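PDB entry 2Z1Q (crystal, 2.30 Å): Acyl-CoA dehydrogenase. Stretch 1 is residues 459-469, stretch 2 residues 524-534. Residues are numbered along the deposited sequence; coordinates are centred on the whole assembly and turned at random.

Stretch 1 459-469: MVAGLAVQKYG
Stretch 2 524-534: GALSVLPRLVE

Two segments distant in sequence often meet around one branched apolar side chain, with polar groups gathered at the margin, and this contact in an acyl-CoA dehydrogenase illustrates the arrangement. Its centre is Leu 532, which has the largest area covered by the opposing segment. The CA-to-CB bond of Leu 532 points sideways, but with chi1 at -48° (m) and chi2 at 179° (t) the end of the side chain comes nearer to the helix of residues 459-468. There Leu 532 CD1 lies 4.0 Å from Val 460 CG1, 4.0 Å from Leu 463 CB and 4.2 Å from Ala 464 CB. The same methyl also packs on the helix backbone, with Leu 532 CD1 3.7 Å from Val 460 O and 3.8 Å from Ala 464 N; those two backbone atoms are engaged with each other, Ala 464 N donating to Val 460 O at 3.0 Å. The small side chain of Ala 464 accompanies the close approach of the chains, its CA being 6.1 Å from Leu 532 CA.

Toward the start of both segments the register pairs Val 460 with Ala 525, CA to CA 7.0 Å. Val 460, t rotamer, points toward its partners: Val 460 CG2 is 4.2 Å from Ala 525 CB and 3.9 Å from Leu 529 CD1, and Val 460 CG1 is 4.3 Å from Val 528 CG2. Leu 463 (m, t), one turn on, also points across, placing CD1 4.3 Å from Leu 529 CD1 and CD2 4.4 Å from Val 533 CG1. Leu 529 reaches this pocket with off-rotamer angles, chi1 -116° and chi2 19°.

The second segment is already helical at Gly 524, and residues 529-531 keep helical phi/psi without the regular bonds. Leu 532 N and Val 533 N nevertheless both donate to Leu 529 O, at 2.7 and 2.9 Å, before Val 533 turns extended (-132/155).

At the polar edge, Tyr 468 (chi1 -65°, chi2 89°) combines both characters. The ring of Tyr 468 meets Leu 532 at its edge, Tyr 468 CE1 to Leu 532 CD2 3.7 Å, and Tyr 468 OH donates a weak hydrogen bond to Arg 531 O at 3.4 Å. Arg 531 NE lies 3.3 Å from Tyr 468 OH, with the guanidinium set obliquely to it. Lys 467, extended through chi3 and turned to m at chi4, lays its aliphatic chain along the backbone: Lys 467 CD is 3.3 Å from Leu 532 O and Lys 467 CE 3.5 Å from Arg 531 O, bringing Lys 467 NZ 3.0 Å from Tyr 468 OH. Gly 469 then leaves the helix with positive phi (55/-139).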

# COMPACT_ATOMS: atom_id res chain seq x y z
N MET B 459 -28.85 -7.81 8.19
CA MET B 459 -28.88 -8.40 9.52
C MET B 459 -28.04 -7.59 10.50
O MET B 459 -28.49 -7.25 11.59
CB MET B 459 -28.37 -9.84 9.48
CG MET B 459 -28.70 -10.63 10.72
SD MET B 459 -27.44 -11.87 11.06
CE MET B 459 -27.76 -13.08 9.78
N VAL B 460 -26.81 -7.29 10.10
CA VAL B 460 -25.92 -6.54 10.97
C VAL B 460 -26.42 -5.11 11.16
O VAL B 460 -26.44 -4.60 12.28
CB VAL B 460 -24.51 -6.48 10.39
CG1 VAL B 460 -23.62 -5.64 11.29
CG2 VAL B 460 -23.97 -7.89 10.25
N ALA B 461 -26.82 -4.48 10.07
CA ALA B 461 -27.32 -3.12 10.11
C ALA B 461 -28.52 -3.02 11.05
O ALA B 461 -28.62 -2.07 11.85
CB ALA B 461 -27.71 -2.67 8.71
N GLY B 462 -29.42 -4.00 10.96
CA GLY B 462 -30.59 -4.00 11.81
C GLY B 462 -30.24 -4.11 13.28
O GLY B 462 -30.72 -3.33 14.10
N LEU B 463 -29.39 -5.08 13.61
CA LEU B 463 -28.96 -5.31 14.99
C LEU B 463 -28.30 -4.06 15.55
O LEU B 463 -28.43 -3.76 16.74
CB LEU B 463 -28.01 -6.50 15.06
CG LEU B 463 -28.64 -7.87 14.78
CD1 LEU B 463 -27.57 -8.94 14.64
CD2 LEU B 463 -29.59 -8.23 15.90
N ALA B 464 -27.60 -3.32 14.70
CA ALA B 464 -26.93 -2.11 15.13
C ALA B 464 -27.98 -1.07 15.51
O ALA B 464 -27.85 -0.39 16.53
CB ALA B 464 -26.05 -1.58 14.02
N VAL B 465 -29.03 -0.96 14.70
CA VAL B 465 -30.09 0.01 14.97
C VAL B 465 -30.90 -0.37 16.20
O VAL B 465 -31.18 0.47 17.06
CB VAL B 465 -31.05 0.14 13.75
CG1 VAL B 465 -32.22 1.04 14.09
CG2 VAL B 465 -30.29 0.72 12.56
N GLN B 466 -31.27 -1.65 16.31
CA GLN B 466 -32.06 -2.11 17.45
C GLN B 466 -31.23 -2.26 18.71
O GLN B 466 -31.53 -3.09 19.57
CB GLN B 466 -32.76 -3.44 17.12
CG GLN B 466 -31.81 -4.61 16.90
CD GLN B 466 -32.52 -5.87 16.41
OE1 GLN B 466 -33.01 -5.92 15.28
NE2 GLN B 466 -32.58 -6.89 17.26
N LYS B 467 -30.18 -1.45 18.81
CA LYS B 467 -29.32 -1.49 19.98
C LYS B 467 -28.84 -0.10 20.35
O LYS B 467 -28.94 0.32 21.50
CB LYS B 467 -28.10 -2.37 19.75
CG LYS B 467 -27.17 -2.39 20.94
CD LYS B 467 -26.09 -3.44 20.79
CE LYS B 467 -25.31 -3.64 22.08
NZ LYS B 467 -24.62 -2.39 22.51
N TYR B 468 -28.32 0.62 19.37
CA TYR B 468 -27.81 1.96 19.61
C TYR B 468 -28.79 3.02 19.13
O TYR B 468 -28.69 4.18 19.51
CB TYR B 468 -26.46 2.15 18.92
CG TYR B 468 -25.35 1.28 19.48
CD1 TYR B 468 -25.10 0.00 18.97
CD2 TYR B 468 -24.55 1.73 20.52
CE1 TYR B 468 -24.09 -0.80 19.49
CE2 TYR B 468 -23.54 0.94 21.06
CZ TYR B 468 -23.31 -0.32 20.54
OH TYR B 468 -22.32 -1.10 21.09
N GLY B 469 -29.73 2.62 18.28
CA GLY B 469 -30.71 3.56 17.76
C GLY B 469 -30.09 4.78 17.09
O GLY B 469 -29.11 4.67 16.37
N GLY B 524 -15.63 -9.93 8.46
CA GLY B 524 -16.10 -8.62 8.86
C GLY B 524 -17.34 -8.63 9.75
O GLY B 524 -17.38 -7.94 10.78
N ALA B 525 -18.36 -9.39 9.35
CA ALA B 525 -19.59 -9.46 10.13
C ALA B 525 -19.26 -9.99 11.52
O ALA B 525 -19.70 -9.45 12.54
CB ALA B 525 -20.63 -10.36 9.44
N LEU B 526 -18.46 -11.04 11.57
CA LEU B 526 -18.09 -11.63 12.85
C LEU B 526 -17.14 -10.79 13.69
O LEU B 526 -16.97 -11.04 14.88
CB LEU B 526 -17.48 -13.02 12.64
CG LEU B 526 -18.44 -14.05 12.03
CD1 LEU B 526 -17.67 -15.30 11.65
CD2 LEU B 526 -19.55 -14.35 13.02
N SER B 527 -16.52 -9.78 13.08
CA SER B 527 -15.60 -8.93 13.81
C SER B 527 -16.31 -7.76 14.47
O SER B 527 -15.73 -7.07 15.31
CB SER B 527 -14.49 -8.42 12.89
OG SER B 527 -14.99 -7.48 11.95
N VAL B 528 -17.57 -7.54 14.10
CA VAL B 528 -18.35 -6.45 14.68
C VAL B 528 -19.64 -6.91 15.33
O VAL B 528 -20.37 -6.10 15.91
CB VAL B 528 -18.69 -5.35 13.64
CG1 VAL B 528 -17.40 -4.73 13.10
CG2 VAL B 528 -19.53 -5.92 12.51
N LEU B 529 -19.93 -8.20 15.26
CA LEU B 529 -21.16 -8.73 15.84
C LEU B 529 -21.12 -8.83 17.37
O LEU B 529 -22.09 -8.48 18.05
CB LEU B 529 -21.47 -10.09 15.21
CG LEU B 529 -22.76 -10.19 14.39
CD1 LEU B 529 -23.28 -8.82 13.96
CD2 LEU B 529 -22.47 -11.05 13.18
N PRO B 530 -19.99 -9.29 17.94
CA PRO B 530 -19.87 -9.40 19.40
C PRO B 530 -20.15 -8.04 20.05
O PRO B 530 -20.40 -7.96 21.27
CB PRO B 530 -18.42 -9.84 19.59
CG PRO B 530 -18.14 -10.63 18.34
CD PRO B 530 -18.78 -9.80 17.26
N ARG B 531 -20.13 -6.98 19.24
CA ARG B 531 -20.37 -5.62 19.72
C ARG B 531 -21.87 -5.31 19.83
O ARG B 531 -22.28 -4.41 20.57
CB ARG B 531 -19.71 -4.60 18.79
CG ARG B 531 -19.91 -3.14 19.16
CD ARG B 531 -19.07 -2.71 20.36
NE ARG B 531 -19.12 -1.26 20.53
CZ ARG B 531 -18.30 -0.56 21.32
NH1 ARG B 531 -17.34 -1.18 22.02
NH2 ARG B 531 -18.41 0.76 21.38
N LEU B 532 -22.66 -6.08 19.08
CA LEU B 532 -24.11 -5.91 19.03
C LEU B 532 -24.90 -6.96 19.82
O LEU B 532 -25.99 -6.69 20.32
CB LEU B 532 -24.57 -5.93 17.57
CG LEU B 532 -23.76 -5.04 16.63
CD1 LEU B 532 -24.29 -5.15 15.21
CD2 LEU B 532 -23.83 -3.61 17.11
N VAL B 533 -24.35 -8.17 19.92
CA VAL B 533 -25.03 -9.25 20.64
C VAL B 533 -24.12 -9.99 21.62
O VAL B 533 -22.90 -10.01 21.46
CB VAL B 533 -25.62 -10.29 19.65
CG1 VAL B 533 -26.83 -9.71 18.94
CG2 VAL B 533 -24.56 -10.70 18.63
N GLU B 534 -24.73 -10.59 22.64
CA GLU B 534 -23.98 -11.35 23.63
C GLU B 534 -24.77 -12.56 24.14
O GLU B 534 -25.94 -12.75 23.78
CB GLU B 534 -23.61 -10.47 24.83
CG GLU B 534 -24.81 -9.91 25.54
CD GLU B 534 -24.45 -9.30 26.87
OE1 GLU B 534 -23.98 -10.05 27.76
OE2 GLU B 534 -24.64 -8.08 27.04